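Local atomic coordinates of xylose isomerase-like TIM barrel domain-containing protein (Thermus thermophilus, PDB entry 3AYV), a protein that is of uncertain function but binds zinc in a TIM barrel, may cleave DNA at abasic sites as family relatives do, and may help protect against oxidative stress. Residues L133-S138 against E144-V149; A93-G98 against G155-C160. All coordinates share one frame; numbering follows the deposited sequence.

Contact 1. Residues L133-S138 against E144-V149; sequences LLLENS and EALRPV. With ZN (zinc ion), chain E; ZN (zinc ion), chain F.
Leu135 and Leu146 meet methyl to methyl, CD2 of Leu135 lying 3.9 Å from CD2 of Leu146, and their side chains approach at a slant. The same CD2 of Leu135 is also 4.0 Å from CG1 of Val149, whose side chain lies roughly at right angles to that of Leu135. One branch of a strand leucine thus serves two residues, Leu146 in the turn leading to helix 147-153 and Val149 in the helix. Because CG of Leu135 stands anti to the backbone N (chi1 174°), this branch is carried outward from the strand, to where Leu146 and Val149 point back at it. The other branch of Leu146 works further along the chain: CD1 rests 3.9 Å from CB of Asn137, so its two branches divide between Leu135, in the strand, and Asn137, just past its end. No hydrogen bond crosses between the segments, and all the atoms that meet are carbons. Asn137 turns its amide elsewhere, OD1 accepting from the backbone N of Asp162, a zinc ligand. The far side of 144-149 is looser: Arg147 is exposed, and Glu144 and Pro148 are partly so. Between Leu135 and Asn137, Glu136 faces the opposite way, into the metal site. Its extended chain sets OE1 1.9 Å from the zinc ion of chain E and OE2 2.1 Å from that of chain F, so the carboxylate bridges two metals. The example shows how a barrel strand uses one side for the core and the other for binding metal: strand 132-136 lies between strands 92-96 and 158-162, helix 147-153 covers its outer side, and strand 132-136, helix 147-153 and strand 158-162 form a beta-alpha-beta unit, with Phe159 of the last strand also touching Leu146.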
# COMPACT_ATOMS: atom_id res chain seq x y z
N LEU A 133 -2.37 -4.37 -9.60
CA LEU A 133 -3.20 -3.95 -8.45
C LEU A 133 -2.81 -4.73 -7.23
O LEU A 133 -2.68 -5.96 -7.29
CB LEU A 133 -4.69 -4.19 -8.75
CG LEU A 133 -5.76 -3.51 -7.91
CD1 LEU A 133 -5.66 -1.97 -8.01
CD2 LEU A 133 -7.16 -3.97 -8.31
N LEU A 134 -2.64 -4.04 -6.10
CA LEU A 134 -2.17 -4.71 -4.89
C LEU A 134 -3.08 -4.36 -3.74
O LEU A 134 -3.31 -3.20 -3.47
CB LEU A 134 -0.74 -4.29 -4.51
CG LEU A 134 0.31 -4.44 -5.61
CD1 LEU A 134 1.56 -3.68 -5.23
CD2 LEU A 134 0.59 -5.94 -5.82
N LEU A 135 -3.56 -5.39 -3.05
CA LEU A 135 -4.36 -5.19 -1.83
C LEU A 135 -3.46 -5.22 -0.60
O LEU A 135 -2.69 -6.16 -0.41
CB LEU A 135 -5.42 -6.31 -1.76
CG LEU A 135 -6.32 -6.44 -0.52
CD1 LEU A 135 -7.03 -5.11 -0.25
CD2 LEU A 135 -7.30 -7.56 -0.78
N GLU A 136 -3.57 -4.19 0.24
CA GLU A 136 -2.74 -4.04 1.45
C GLU A 136 -3.57 -4.42 2.68
O GLU A 136 -4.77 -4.11 2.73
CB GLU A 136 -2.29 -2.58 1.55
CG GLU A 136 -1.47 -2.25 2.74
CD GLU A 136 -1.35 -0.75 2.98
OE1 GLU A 136 -1.66 0.06 2.10
OE2 GLU A 136 -0.93 -0.38 4.07
N ASN A 137 -2.97 -5.13 3.66
CA ASN A 137 -3.70 -5.39 4.90
C ASN A 137 -3.82 -4.08 5.69
O ASN A 137 -2.87 -3.28 5.73
CB ASN A 137 -3.02 -6.46 5.77
CG ASN A 137 -1.57 -6.10 6.15
OD1 ASN A 137 -0.71 -5.97 5.28
ND2 ASN A 137 -1.31 -5.93 7.46
N SER A 138 -4.97 -3.90 6.34
CA SER A 138 -5.24 -2.75 7.18
C SER A 138 -5.79 -3.23 8.53
O SER A 138 -5.00 -3.52 9.43
CB SER A 138 -6.16 -1.76 6.45
OG SER A 138 -7.38 -2.37 6.03
N GLU A 144 -6.29 -14.91 6.76
CA GLU A 144 -7.31 -15.79 6.16
C GLU A 144 -8.46 -15.03 5.49
O GLU A 144 -9.11 -15.59 4.61
CB GLU A 144 -7.88 -16.77 7.19
CG GLU A 144 -8.80 -16.05 8.16
CD GLU A 144 -9.31 -16.89 9.30
OE1 GLU A 144 -9.00 -18.10 9.34
OE2 GLU A 144 -10.03 -16.31 10.17
N ALA A 145 -8.74 -13.79 5.90
CA ALA A 145 -9.81 -13.04 5.26
C ALA A 145 -9.37 -12.42 3.93
O ALA A 145 -10.21 -12.02 3.12
CB ALA A 145 -10.35 -11.97 6.18
N LEU A 146 -8.06 -12.34 3.72
CA LEU A 146 -7.53 -11.81 2.45
C LEU A 146 -7.25 -12.94 1.46
O LEU A 146 -7.35 -12.75 0.24
CB LEU A 146 -6.24 -11.01 2.69
CG LEU A 146 -6.50 -9.73 3.50
CD1 LEU A 146 -5.19 -8.97 3.63
CD2 LEU A 146 -7.67 -8.83 2.92
N ARG A 147 -6.87 -14.10 1.97
CA ARG A 147 -6.52 -15.22 1.10
C ARG A 147 -7.59 -15.54 0.02
O ARG A 147 -7.24 -15.72 -1.15
CB ARG A 147 -6.18 -16.46 1.95
CG ARG A 147 -5.51 -17.58 1.15
CD ARG A 147 -5.08 -18.72 2.05
NE ARG A 147 -3.80 -18.45 2.71
CZ ARG A 147 -2.61 -18.65 2.14
NH1 ARG A 147 -2.53 -19.10 0.89
NH2 ARG A 147 -1.49 -18.38 2.81
N PRO A 148 -8.89 -15.62 0.38
CA PRO A 148 -9.89 -15.92 -0.67
C PRO A 148 -10.06 -14.80 -1.72
O PRO A 148 -10.44 -15.07 -2.88
CB PRO A 148 -11.20 -16.07 0.13
CG PRO A 148 -10.74 -16.37 1.59
CD PRO A 148 -9.54 -15.47 1.71
N VAL A 149 -9.81 -13.56 -1.33
CA VAL A 149 -9.89 -12.45 -2.30
C VAL A 149 -8.81 -12.67 -3.35
O VAL A 149 -9.05 -12.56 -4.57
CB VAL A 149 -9.69 -11.06 -1.65
CG1 VAL A 149 -9.94 -9.94 -2.67
CG2 VAL A 149 -10.63 -10.88 -0.43
ZN ZN E . -1.93 1.80 2.92
ZN ZN F . 0.86 0.63 4.57
O HOH W 1 -0.06 2.65 3.37
O HOH W 2 -2.34 3.56 4.58
O HOH W 3 0.63 2.55 6.03

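Contact 2. Residues A93-G98 against G155-C160; sequences AVFHSG and GELGFC. With ZN (zinc ion), chain E.
From strand 92-96, the ring of Phe95 reaches past the intervening strand to Leu157. Its path can be followed atom by atom. CB leaves the backbone with CG held between the N and the carbonyl carbon (chi1 75°), which swings the ring toward 155-160. CB, CG and CD1 meet nothing of that segment; contact begins at CE1, 3.8 Å from CD1 of Leu157, and continues at CZ, 4.1 Å from the same CD1. The methyl therefore meets the ring at its edge, in the ring plane, rather than over a face. The two side chains run at about a right angle. Leu133 and Leu135 of the middle strand flank the ring plane on opposite sides, Leu133 displaced past the ring's edge, while Leu157 touches its CE1-CZ edge. Leu157 in turn packs on Val149 and Leu150 of helix 147-153.

A second, looser touch lies on the inner side of the barrel, where CG1 of Val94 comes within 4.2 Å of CB of Cys160. Both residues also touch His185 and His187 of strand 185-188. Next along the chain, His96 directs NE2 to the zinc ion of chain E at 2.4 Å, and water 2 lies in the plane of its ring, at the edge. His55 and Glu136 complete the protein ligands of this metal. Here apolar contacts pass over the middle strand on the inner and outer side of a closed eight-stranded parallel barrel, with metal ligands at the carboxyl ends of the strands, the usual place of the active site in the TIM-barrel fold, here of the xylose isomerase-like family.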
# COMPACT_ATOMS: atom_id res chain seq x y z
N ALA A 93 -0.43 -0.19 -8.10
CA ALA A 93 -1.36 0.70 -7.37
C ALA A 93 -1.83 -0.08 -6.17
O ALA A 93 -2.29 -1.24 -6.30
CB ALA A 93 -2.56 1.12 -8.26
N VAL A 94 -1.75 0.55 -5.01
CA VAL A 94 -2.05 -0.14 -3.75
C VAL A 94 -3.36 0.40 -3.20
O VAL A 94 -3.63 1.61 -3.30
CB VAL A 94 -0.94 0.13 -2.70
CG1 VAL A 94 -1.26 -0.57 -1.37
CG2 VAL A 94 0.44 -0.36 -3.22
N PHE A 95 -4.18 -0.49 -2.60
CA PHE A 95 -5.46 -0.06 -2.06
C PHE A 95 -5.77 -0.91 -0.82
O PHE A 95 -5.15 -1.98 -0.59
CB PHE A 95 -6.59 -0.14 -3.12
CG PHE A 95 -7.04 -1.55 -3.40
CD1 PHE A 95 -6.31 -2.37 -4.26
CD2 PHE A 95 -8.19 -2.06 -2.79
CE1 PHE A 95 -6.70 -3.68 -4.49
CE2 PHE A 95 -8.60 -3.39 -3.02
CZ PHE A 95 -7.85 -4.20 -3.88
N HIS A 96 -6.69 -0.42 0.01
CA HIS A 96 -7.12 -1.15 1.22
C HIS A 96 -8.42 -1.89 0.96
O HIS A 96 -9.16 -1.52 0.05
CB HIS A 96 -7.43 -0.14 2.34
CG HIS A 96 -6.23 0.57 2.87
ND1 HIS A 96 -6.30 1.44 3.94
CD2 HIS A 96 -4.92 0.53 2.51
CE1 HIS A 96 -5.10 1.93 4.19
NE2 HIS A 96 -4.25 1.41 3.33
N SER A 97 -8.74 -2.89 1.79
CA SER A 97 -10.01 -3.64 1.58
C SER A 97 -11.29 -2.86 1.92
O SER A 97 -12.39 -3.24 1.47
CB SER A 97 -10.00 -4.97 2.36
OG SER A 97 -10.27 -4.73 3.75
N GLY A 98 -11.16 -1.81 2.72
CA GLY A 98 -12.34 -1.05 3.14
C GLY A 98 -12.93 -1.57 4.45
O GLY A 98 -13.86 -0.95 5.01
N GLY A 155 -4.28 -14.79 -9.29
CA GLY A 155 -3.03 -14.19 -9.73
C GLY A 155 -3.12 -12.79 -10.34
O GLY A 155 -2.08 -12.18 -10.62
N GLU A 156 -4.33 -12.29 -10.57
CA GLU A 156 -4.53 -10.95 -11.12
C GLU A 156 -4.54 -9.84 -10.04
O GLU A 156 -4.63 -8.65 -10.36
CB GLU A 156 -5.84 -10.88 -11.93
CG GLU A 156 -5.82 -11.90 -13.10
CD GLU A 156 -4.67 -11.61 -14.03
OE1 GLU A 156 -4.66 -10.50 -14.61
OE2 GLU A 156 -3.75 -12.45 -14.14
N LEU A 157 -4.51 -10.27 -8.79
CA LEU A 157 -4.44 -9.34 -7.65
C LEU A 157 -3.27 -9.72 -6.76
O LEU A 157 -3.15 -10.88 -6.35
CB LEU A 157 -5.74 -9.41 -6.86
CG LEU A 157 -5.88 -8.49 -5.66
CD1 LEU A 157 -5.84 -7.03 -6.14
CD2 LEU A 157 -7.20 -8.85 -4.95
N GLY A 158 -2.41 -8.76 -6.46
CA GLY A 158 -1.28 -9.05 -5.59
C GLY A 158 -1.56 -8.57 -4.17
O GLY A 158 -2.61 -7.96 -3.92
N PHE A 159 -0.60 -8.82 -3.28
CA PHE A 159 -0.69 -8.49 -1.86
C PHE A 159 0.47 -7.57 -1.45
O PHE A 159 1.63 -7.80 -1.82
CB PHE A 159 -0.69 -9.77 -1.03
CG PHE A 159 -0.67 -9.53 0.47
CD1 PHE A 159 -1.66 -8.74 1.07
CD2 PHE A 159 0.34 -10.08 1.27
CE1 PHE A 159 -1.64 -8.48 2.46
CE2 PHE A 159 0.36 -9.85 2.65
CZ PHE A 159 -0.64 -9.05 3.25
N CYS A 160 0.14 -6.51 -0.71
CA CYS A 160 1.12 -5.62 -0.11
C CYS A 160 1.04 -5.81 1.41
O CYS A 160 -0.02 -5.60 2.01
CB CYS A 160 0.80 -4.16 -0.47
SG CYS A 160 1.87 -2.97 0.43
ZN ZN E . -1.93 1.80 2.92
O HOH W 1 -0.06 2.65 3.37
O HOH W 2 -2.34 3.56 4.58

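How the contacts relate
Contact 1 and contact 2 share strand 132-136 as their common support, and their centres lie 6 Å apart. The strand is probably hydrogen-bonded to 93-98 through Leu134 N to Ala93 O and Glu136 N to Phe95 O, each 2.8 Å. On its other side, Phe159 CD1 packs 3.1 Å from Leu135 O. Segment 144-149 leads into helix 147-153 and segment 155-160 follows it, so one helix joins the two contacts. They converge on the zinc ion of chain E, where Glu136 OE1 and His96 NE2 are 3.2 Å apart as co-ligands; water 1 and water 2 bind there too, and water 1 also reaches the zinc ion of chain F.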